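Local coordinates for protein phosphoribosylaminoimidazole carboxylase (Bombyx mori, PDB 4JA0) that is a bifunctional enzyme of purine biosynthesis that probably carboxylates aminoimidazole ribonucleotide and joins the product to aspartate to give SAICAR, at residues Ile173-Ile178 with Met193-Gly198; Lys66-Leu71 with Ile76-Val81; Gln283-Ala288 with Ile327-Arg332. All coordinates share one frame; numbering follows the deposited sequence.

Contact 1: residues Ile173-Ile178 with Met193-Gly198; sequences ILIFEI and MKIEFG
F176 and M193 meet where the helix comes closest to the strand. The thioether chain of M193 lies across the root of the phenylalanine: its CB sits at the edge of the ring, near the ring plane, with F176 CD1 4.1 Å from M193 CB, and further out M193 SD rests 4.0 Å from F176 CA, against the helix backbone itself. A bend at the last torsion of M193 (chi3 81°) then turns the methyl toward I175, bringing M193 CE to 4.2 Å from I175 CG2. I175 uses its other branch on the next strand residue facing it. Its delta methyl meets that of I195 tip to tip, I175 CD1 to I195 CD1 being 3.8 Å, while the two side chains cross obliquely. I195 reaches it because CG1 stands between the backbone N and the carbonyl carbon (chi1 55°), pointing the longer branch at the helix. No hydrogen bond links the segments; the grip is wholly apolar, and all four residues are buried.

One shell out, W101 and T103 of the adjoining strand 100-104 pair with the backbones of I195 and M193, holding the strand in the sheet, and I211 packs on both side chains. The helix is tied in turn to helix 396-420 by the salt bridge between E177 and R403. The axes of the short segments run at 131° and approach to 9.5 Å. Helix 162-183 thus lies against strand 188-200, which follows it in the chain: the helix-on-antiparallel-sheet packing of the alpha/beta core in the SAICAR synthetase part of the enzyme.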
loop_
_atom_site.group_PDB
_atom_site.type_symbol
_atom_site.label_atom_id
_atom_site.label_comp_id
_atom_site.label_asym_id
_atom_site.label_seq_id
_atom_site.Cartn_x
_atom_site.Cartn_y
_atom_site.Cartn_z
ATOM N N ILE A 173 -25.142 30.140 -25.193
ATOM C CA ILE A 173 -23.714 30.188 -25.458
ATOM C C ILE A 173 -23.282 28.954 -26.232
ATOM O O ILE A 173 -22.494 29.053 -27.173
ATOM C CB ILE A 173 -22.900 30.280 -24.170
ATOM C CG1 ILE A 173 -23.288 31.545 -23.410
ATOM C CG2 ILE A 173 -21.422 30.268 -24.477
ATOM C CD1 ILE A 173 -22.664 31.646 -22.036
ATOM N N LEU A 174 -23.831 27.800 -25.859
ATOM C CA LEU A 174 -23.475 26.522 -26.487
ATOM C C LEU A 174 -23.837 26.447 -27.969
ATOM O O LEU A 174 -23.031 26.021 -28.787
ATOM C CB LEU A 174 -24.153 25.380 -25.724
ATOM C CG LEU A 174 -23.828 23.954 -26.141
ATOM C CD1 LEU A 174 -22.346 23.841 -26.337
ATOM C CD2 LEU A 174 -24.265 23.008 -25.054
ATOM N N ILE A 175 -25.042 26.903 -28.300
ATOM C CA ILE A 175 -25.542 26.921 -29.673
ATOM C C ILE A 175 -24.705 27.849 -30.536
ATOM O O ILE A 175 -24.387 27.532 -31.684
ATOM C CB ILE A 175 -27.014 27.363 -29.704
ATOM C CG1 ILE A 175 -27.893 26.232 -29.189
ATOM C CG2 ILE A 175 -27.446 27.814 -31.101
ATOM C CD1 ILE A 175 -29.267 26.701 -28.787
ATOM N N PHE A 176 -24.350 28.997 -29.968
ATOM C CA PHE A 176 -23.425 29.890 -30.618
ATOM C C PHE A 176 -22.079 29.180 -30.871
ATOM O O PHE A 176 -21.531 29.246 -31.969
ATOM C CB PHE A 176 -23.186 31.127 -29.771
ATOM C CG PHE A 176 -22.199 32.064 -30.379
ATOM C CD1 PHE A 176 -22.614 33.054 -31.245
ATOM C CD2 PHE A 176 -20.831 31.892 -30.163
ATOM C CE1 PHE A 176 -21.684 33.893 -31.830
ATOM C CE2 PHE A 176 -19.901 32.716 -30.750
ATOM C CZ PHE A 176 -20.320 33.718 -31.579
ATOM N N GLU A 177 -21.555 28.487 -29.869
ATOM C CA GLU A 177 -20.250 27.862 -30.009
ATOM C C GLU A 177 -20.235 26.772 -31.094
ATOM O O GLU A 177 -19.295 26.686 -31.900
ATOM C CB GLU A 177 -19.819 27.290 -28.667
ATOM C CG GLU A 177 -19.330 28.340 -27.666
ATOM C CD GLU A 177 -19.166 27.762 -26.263
ATOM O OE1 GLU A 177 -19.788 26.704 -25.988
ATOM O OE2 GLU A 177 -18.415 28.348 -25.442
ATOM N N ILE A 178 -21.307 25.987 -31.148
ATOM C CA ILE A 178 -21.473 24.947 -32.156
ATOM C C ILE A 178 -21.510 25.502 -33.567
ATOM O O ILE A 178 -20.773 25.051 -34.434
ATOM C CB ILE A 178 -22.784 24.174 -31.920
ATOM C CG1 ILE A 178 -22.666 23.331 -30.658
ATOM C CG2 ILE A 178 -23.144 23.316 -33.142
ATOM C CD1 ILE A 178 -23.944 22.692 -30.261
ATOM N N MET A 193 -25.432 36.211 -32.501
ATOM C CA MET A 193 -26.655 35.460 -32.779
ATOM C C MET A 193 -27.782 35.845 -31.867
ATOM O O MET A 193 -27.544 36.290 -30.756
ATOM C CB MET A 193 -26.447 33.985 -32.526
ATOM C CG MET A 193 -26.002 33.168 -33.674
ATOM S SD MET A 193 -26.254 31.540 -32.998
ATOM C CE MET A 193 -28.004 31.399 -33.297
ATOM N N LYS A 194 -29.004 35.565 -32.300
ATOM C CA LYS A 194 -30.182 35.712 -31.446
ATOM C C LYS A 194 -31.059 34.479 -31.610
ATOM O O LYS A 194 -31.317 34.028 -32.734
ATOM C CB LYS A 194 -30.980 36.976 -31.813
ATOM N N ILE A 195 -31.515 33.929 -30.490
ATOM C CA ILE A 195 -32.413 32.792 -30.543
ATOM C C ILE A 195 -33.517 33.059 -29.550
ATOM O O ILE A 195 -33.420 33.998 -28.770
ATOM C CB ILE A 195 -31.704 31.474 -30.189
ATOM C CG1 ILE A 195 -31.027 31.598 -28.828
ATOM C CG2 ILE A 195 -30.691 31.111 -31.231
ATOM C CD1 ILE A 195 -30.299 30.330 -28.391
ATOM N N GLU A 196 -34.549 32.222 -29.571
ATOM C CA GLU A 196 -35.663 32.335 -28.638
ATOM C C GLU A 196 -36.082 30.952 -28.133
ATOM O O GLU A 196 -35.963 29.974 -28.852
ATOM C CB GLU A 196 -36.830 33.064 -29.307
ATOM C CG GLU A 196 -36.588 34.571 -29.501
ATOM C CD GLU A 196 -37.651 35.263 -30.369
ATOM O OE1 GLU A 196 -38.782 34.738 -30.483
ATOM O OE2 GLU A 196 -37.345 36.335 -30.949
ATOM N N PHE A 197 -36.574 30.873 -26.900
ATOM C CA PHE A 197 -36.978 29.596 -26.300
ATOM C C PHE A 197 -38.478 29.552 -26.011
ATOM O O PHE A 197 -39.139 30.592 -25.908
ATOM C CB PHE A 197 -36.244 29.349 -24.978
ATOM C CG PHE A 197 -34.764 29.070 -25.114
ATOM C CD1 PHE A 197 -33.826 30.084 -24.903
ATOM C CD2 PHE A 197 -34.307 27.784 -25.389
ATOM C CE1 PHE A 197 -32.465 29.817 -25.005
ATOM C CE2 PHE A 197 -32.962 27.520 -25.487
ATOM C CZ PHE A 197 -32.037 28.527 -25.294
ATOM N N GLY A 198 -39.009 28.340 -25.873
ATOM C CA GLY A 198 -40.398 28.150 -25.486
ATOM C C GLY A 198 -40.473 26.980 -24.521
ATOM O O GLY A 198 -39.496 26.247 -24.378
#

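Contact 2: residues Lys66-Leu71 with Ile76-Val81; sequences KVFEIL and IKTAFV
F68 and F80 are brought together by different first torsions: F68 carries CG beside its backbone N, opposite the carbonyl carbon (chi1 -81°), whereas F80 swings CG to the far side from its N (chi1 177°). The result closes a helix-loop-strand turn in the SAICAR synthetase fold, where helix 57-74 ends and the chain doubles back over its last turns to enter strand 80-83 of an antiparallel sheet. The two rings are near parallel, with planes at 30°, but slid so far apart that they barely overlap; their centroids are 5.6 Å from each other. What touches is therefore largely the base of each side chain against the other's ring: F68 CB lies 3.6 Å from F80 CD1, and in return F80 CB lies 3.6 Å from F68 CD1. Each phenylalanine slots into the angle between its partner's CB and ring, a mutual fit rather than a true stack. T78 adds its methyl obliquely, on the same side of the F68 ring plane as F80 CB, T78 CG2 coming to 4.0 Å from F68 CD2.

Around this group, L207 of strand 205-207 packs on F68, L71 and T78, while the F80 ring makes an edge-to-face pair with F89. The opposite end of the contact sits at the close of the helix. Here L71 CD2 and I76 CG1 pack at 4.2 Å, and both residues also lean on I175 of helix 162-183. Beside them the amide five residues on reaches back to a late helix carbonyl: I76 N donates to L71 O at 3.1 Å, a weak, bent bond.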
loop_
_atom_site.group_PDB
_atom_site.type_symbol
_atom_site.label_atom_id
_atom_site.label_comp_id
_atom_site.label_asym_id
_atom_site.label_seq_id
_atom_site.Cartn_x
_atom_site.Cartn_y
_atom_site.Cartn_z
ATOM N N LYS A 66 -31.803 23.661 -41.900
ATOM C CA LYS A 66 -30.451 23.137 -41.931
ATOM C C LYS A 66 -29.771 23.345 -40.575
ATOM O O LYS A 66 -29.167 22.413 -40.020
ATOM C CB LYS A 66 -29.661 23.793 -43.074
ATOM N N VAL A 67 -29.912 24.545 -40.025
ATOM C CA VAL A 67 -29.344 24.863 -38.722
ATOM C C VAL A 67 -29.912 23.941 -37.657
ATOM O O VAL A 67 -29.161 23.333 -36.901
ATOM C CB VAL A 67 -29.601 26.356 -38.350
ATOM C CG1 VAL A 67 -29.303 26.634 -36.876
ATOM C CG2 VAL A 67 -28.791 27.281 -39.254
ATOM N N PHE A 68 -31.230 23.786 -37.628
ATOM C CA PHE A 68 -31.868 22.978 -36.593
ATOM C C PHE A 68 -31.443 21.522 -36.720
ATOM O O PHE A 68 -31.280 20.841 -35.718
ATOM C CB PHE A 68 -33.396 23.144 -36.631
ATOM C CG PHE A 68 -33.893 24.395 -35.935
ATOM C CD1 PHE A 68 -34.976 25.098 -36.432
ATOM C CD2 PHE A 68 -33.243 24.901 -34.816
ATOM C CE1 PHE A 68 -35.421 26.263 -35.805
ATOM C CE2 PHE A 68 -33.692 26.062 -34.187
ATOM C CZ PHE A 68 -34.776 26.740 -34.687
ATOM N N GLU A 69 -31.184 21.075 -37.945
ATOM C CA GLU A 69 -30.697 19.719 -38.164
ATOM C C GLU A 69 -29.308 19.576 -37.555
ATOM O O GLU A 69 -28.989 18.548 -36.931
ATOM C CB GLU A 69 -30.650 19.375 -39.658
ATOM N N ILE A 70 -28.493 20.612 -37.690
ATOM C CA ILE A 70 -27.169 20.552 -37.112
ATOM C C ILE A 70 -27.277 20.510 -35.592
ATOM O O ILE A 70 -26.555 19.743 -34.929
ATOM C CB ILE A 70 -26.329 21.765 -37.521
ATOM C CG1 ILE A 70 -26.138 21.787 -39.046
ATOM C CG2 ILE A 70 -25.013 21.812 -36.744
ATOM C CD1 ILE A 70 -25.333 22.972 -39.536
ATOM N N LEU A 71 -28.224 21.271 -35.039
ATOM C CA LEU A 71 -28.319 21.369 -33.583
ATOM C C LEU A 71 -28.964 20.150 -32.950
ATOM O O LEU A 71 -28.642 19.800 -31.810
ATOM C CB LEU A 71 -29.062 22.647 -33.169
ATOM C CG LEU A 71 -28.237 23.916 -33.399
ATOM C CD1 LEU A 71 -29.060 25.179 -33.110
ATOM C CD2 LEU A 71 -26.975 23.870 -32.538
ATOM N N ILE A 76 -28.880 19.087 -28.796
ATOM C CA ILE A 76 -29.672 20.206 -28.290
ATOM C C ILE A 76 -31.152 19.902 -28.548
ATOM O O ILE A 76 -31.504 19.370 -29.600
ATOM C CB ILE A 76 -29.311 21.533 -29.001
ATOM C CG1 ILE A 76 -27.815 21.867 -28.894
ATOM C CG2 ILE A 76 -30.155 22.671 -28.459
ATOM C CD1 ILE A 76 -27.410 22.546 -27.606
ATOM N N LYS A 77 -32.013 20.209 -27.587
ATOM C CA LYS A 77 -33.449 19.953 -27.721
ATOM C C LYS A 77 -34.221 21.108 -28.392
ATOM O O LYS A 77 -34.186 22.253 -27.920
ATOM C CB LYS A 77 -34.050 19.657 -26.346
ATOM C CG LYS A 77 -33.491 18.424 -25.643
ATOM C CD LYS A 77 -33.722 17.135 -26.443
ATOM C CE LYS A 77 -33.206 15.900 -25.677
ATOM N NZ LYS A 77 -31.740 15.627 -25.806
ATOM N N THR A 78 -34.906 20.808 -29.496
ATOM C CA THR A 78 -35.593 21.854 -30.273
ATOM C C THR A 78 -37.068 21.540 -30.532
ATOM O O THR A 78 -37.519 20.407 -30.371
ATOM C CB THR A 78 -34.916 22.099 -31.637
ATOM O OG1 THR A 78 -34.714 20.851 -32.305
ATOM C CG2 THR A 78 -33.579 22.793 -31.451
ATOM N N ALA A 79 -37.815 22.560 -30.930
ATOM C CA ALA A 79 -39.213 22.384 -31.277
ATOM C C ALA A 79 -39.299 21.899 -32.723
ATOM O O ALA A 79 -40.363 21.495 -33.194
ATOM C CB ALA A 79 -39.977 23.689 -31.097
ATOM N N PHE A 80 -38.173 21.930 -33.430
ATOM C CA PHE A 80 -38.197 21.652 -34.862
ATOM C C PHE A 80 -38.325 20.157 -35.165
ATOM O O PHE A 80 -37.565 19.328 -34.636
ATOM C CB PHE A 80 -36.942 22.201 -35.535
ATOM C CG PHE A 80 -36.870 21.899 -36.992
ATOM C CD1 PHE A 80 -36.072 20.875 -37.462
ATOM C CD2 PHE A 80 -37.615 22.633 -37.900
ATOM C CE1 PHE A 80 -36.001 20.594 -38.829
ATOM C CE2 PHE A 80 -37.554 22.358 -39.264
ATOM C CZ PHE A 80 -36.749 21.335 -39.728
ATOM N N VAL A 81 -39.261 19.827 -36.053
ATOM C CA VAL A 81 -39.512 18.434 -36.410
ATOM C C VAL A 81 -39.042 18.105 -37.826
ATOM O O VAL A 81 -38.154 17.287 -38.025
ATOM C CB VAL A 81 -41.006 18.090 -36.341
ATOM C CG1 VAL A 81 -41.199 16.622 -36.690
ATOM C CG2 VAL A 81 -41.580 18.407 -34.969
#

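Contact 3: residues Gln283-Ala288 with Ile327-Arg332; sequences QKIAKA and IAVAGR. With SO4 (sulfate ion), chain G.
The central parallel sheet of the AIR carboxylase part, an alpha/beta sandwich with strand order 2-1-3-4-5, receives one of its flanking helices here, as I285 of helix 279-291 settles on I327 and V329 of the middle strand 323-329. The isoleucine divides its methyls between the two strand residues. I285 CG2 touches I327 CD1 at 3.8 Å, and the longer branch carries I285 CD1 to 3.9 Å from V329 CG2 and 4.0 Å from I327 CG2. The isoleucine and its two partners run alongside one another, pointing opposite ways. I327 and V329 are two apart on the strand and so share one face of the sheet; C351 and P380 also pack on I285.

Past the strand's end the chain leaves this apolar layer, and R332 reaches a sulfate ion, probably taken up from the crystallisation liquor. Its extended chain delivers NE to the anion: R332 NE donates to sulfate O3 at 3.0 Å with a nearly straight angle of 168°, and only weakly to O4 of the same ion at 3.4 Å. O3 lies at the guanidinium edge, near its plane. The arginine also serves the assembly: NH1 bonds V368 O of a second subunit, and Y379 of a third makes a cation-pi contact. A leucine in place of R332 would probably leave the sulfate without this donor and cut the tie to the V368 carbonyl. Methyl packing thus seats the helix on the sheet, while at the subunit junction a positive charge would suit the binding of an anion.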
loop_
_atom_site.group_PDB
_atom_site.type_symbol
_atom_site.label_atom_id
_atom_site.label_comp_id
_atom_site.label_asym_id
_atom_site.label_seq_id
_atom_site.Cartn_x
_atom_site.Cartn_y
_atom_site.Cartn_z
ATOM N N GLN A 283 -17.701 -3.451 -24.483
ATOM C CA GLN A 283 -19.012 -3.061 -24.964
ATOM C C GLN A 283 -19.509 -1.801 -24.236
ATOM O O GLN A 283 -20.176 -0.969 -24.843
ATOM C CB GLN A 283 -19.988 -4.233 -24.829
ATOM C CG GLN A 283 -19.761 -5.310 -25.884
ATOM C CD GLN A 283 -20.626 -6.549 -25.690
ATOM O OE1 GLN A 283 -20.876 -7.306 -26.641
ATOM N NE2 GLN A 283 -21.086 -6.763 -24.458
ATOM N N LYS A 284 -19.139 -1.637 -22.964
ATOM C CA LYS A 284 -19.435 -0.398 -22.253
ATOM C C LYS A 284 -18.686 0.791 -22.842
ATOM O O LYS A 284 -19.207 1.923 -22.832
ATOM C CB LYS A 284 -19.101 -0.498 -20.761
ATOM C CG LYS A 284 -20.116 -1.245 -19.935
ATOM C CD LYS A 284 -19.765 -1.115 -18.455
ATOM C CE LYS A 284 -20.740 -1.885 -17.577
ATOM N NZ LYS A 284 -20.652 -1.492 -16.134
ATOM N N ILE A 285 -17.459 0.556 -23.304
ATOM C CA ILE A 285 -16.707 1.598 -23.980
ATOM C C ILE A 285 -17.376 1.871 -25.294
ATOM O O ILE A 285 -17.666 3.021 -25.624
ATOM C CB ILE A 285 -15.251 1.200 -24.264
ATOM C CG1 ILE A 285 -14.535 0.853 -22.955
ATOM C CG2 ILE A 285 -14.529 2.330 -24.996
ATOM C CD1 ILE A 285 -13.117 0.448 -23.128
ATOM N N ALA A 286 -17.663 0.803 -26.025
ATOM C CA ALA A 286 -18.249 0.945 -27.348
ATOM C C ALA A 286 -19.556 1.740 -27.293
ATOM O O ALA A 286 -19.763 2.692 -28.075
ATOM C CB ALA A 286 -18.480 -0.437 -27.983
ATOM N N LYS A 287 -20.409 1.365 -26.341
ATOM C CA LYS A 287 -21.738 1.942 -26.229
ATOM C C LYS A 287 -21.595 3.424 -26.033
ATOM O O LYS A 287 -22.254 4.201 -26.697
ATOM C CB LYS A 287 -22.478 1.325 -25.053
ATOM C CG LYS A 287 -23.857 1.839 -24.779
ATOM C CD LYS A 287 -24.769 1.639 -25.942
ATOM C CE LYS A 287 -26.118 2.147 -25.550
ATOM N NZ LYS A 287 -26.443 1.548 -24.217
ATOM N N ALA A 288 -20.681 3.810 -25.155
ATOM C CA ALA A 288 -20.471 5.212 -24.852
ATOM C C ALA A 288 -19.971 6.010 -26.059
ATOM O O ALA A 288 -20.407 7.136 -26.294
ATOM C CB ALA A 288 -19.507 5.342 -23.696
ATOM N N ILE A 327 -7.722 1.937 -28.147
ATOM C CA ILE A 327 -7.973 1.735 -26.724
ATOM C C ILE A 327 -7.515 0.347 -26.321
ATOM O O ILE A 327 -7.927 -0.644 -26.939
ATOM C CB ILE A 327 -9.458 1.947 -26.374
ATOM C CG1 ILE A 327 -9.815 3.432 -26.590
ATOM C CG2 ILE A 327 -9.757 1.484 -24.932
ATOM C CD1 ILE A 327 -11.284 3.733 -26.483
ATOM N N ALA A 328 -6.630 0.295 -25.318
ATOM C CA ALA A 328 -6.066 -0.975 -24.843
ATOM C C ALA A 328 -6.687 -1.448 -23.546
ATOM O O ALA A 328 -6.516 -0.816 -22.488
ATOM C CB ALA A 328 -4.547 -0.873 -24.693
ATOM N N VAL A 329 -7.363 -2.593 -23.639
ATOM C CA VAL A 329 -8.019 -3.228 -22.498
ATOM C C VAL A 329 -7.361 -4.564 -22.129
ATOM O O VAL A 329 -7.572 -5.583 -22.785
ATOM C CB VAL A 329 -9.513 -3.455 -22.789
ATOM C CG1 VAL A 329 -10.201 -4.128 -21.607
ATOM C CG2 VAL A 329 -10.189 -2.147 -23.116
ATOM N N ALA A 330 -6.567 -4.558 -21.071
ATOM C CA ALA A 330 -5.876 -5.778 -20.654
ATOM C C ALA A 330 -5.848 -5.893 -19.135
ATOM O O ALA A 330 -5.306 -5.022 -18.447
ATOM C CB ALA A 330 -4.462 -5.822 -21.223
ATOM N N GLY A 331 -6.444 -6.957 -18.612
ATOM C CA GLY A 331 -6.393 -7.219 -17.184
ATOM C C GLY A 331 -4.998 -7.642 -16.741
ATOM O O GLY A 331 -4.085 -7.774 -17.576
ATOM N N ARG A 332 -4.820 -7.817 -15.432
ATOM C CA ARG A 332 -3.524 -8.161 -14.861
ATOM C C ARG A 332 -2.421 -7.223 -15.354
ATOM O O ARG A 332 -2.653 -6.035 -15.564
ATOM C CB ARG A 332 -3.162 -9.622 -15.136
ATOM C CG ARG A 332 -4.086 -10.660 -14.471
ATOM C CD ARG A 332 -3.674 -12.070 -14.859
ATOM N NE ARG A 332 -4.532 -13.116 -14.298
ATOM C CZ ARG A 332 -4.255 -14.418 -14.356
ATOM N NH1 ARG A 332 -3.142 -14.841 -14.961
ATOM N NH2 ARG A 332 -5.093 -15.297 -13.816
HETATM S S SO4 G . -7.347 -12.590 -11.895
HETATM O O1 SO4 G . -8.180 -11.619 -11.185
HETATM O O2 SO4 G . -7.929 -13.931 -11.780
HETATM O O3 SO4 G . -7.249 -12.251 -13.319
HETATM O O4 SO4 G . -6.022 -12.548 -11.271
#

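Contacts 1 and 2 belong to one continuous core in the SAICAR synthetase part, their centres 11 Å apart. They meet directly: I175 CG2 lies 3.7 Å from L71 CD1, so I175 of helix 162-183 is shared, meeting strand 188-200 and the last part of helix 57-74 at once. Contact 3 stands in the AIR carboxylase part, its centre 36 Å from that of contact 1 and 33 Å from that of contact 2. All three rest on buried apolar groups, but contact 2 adds aromatic rings and a backbone bond, joining neighbours in sequence. Contact 3 alone runs out to a charged, partly exposed arginine at other subunits.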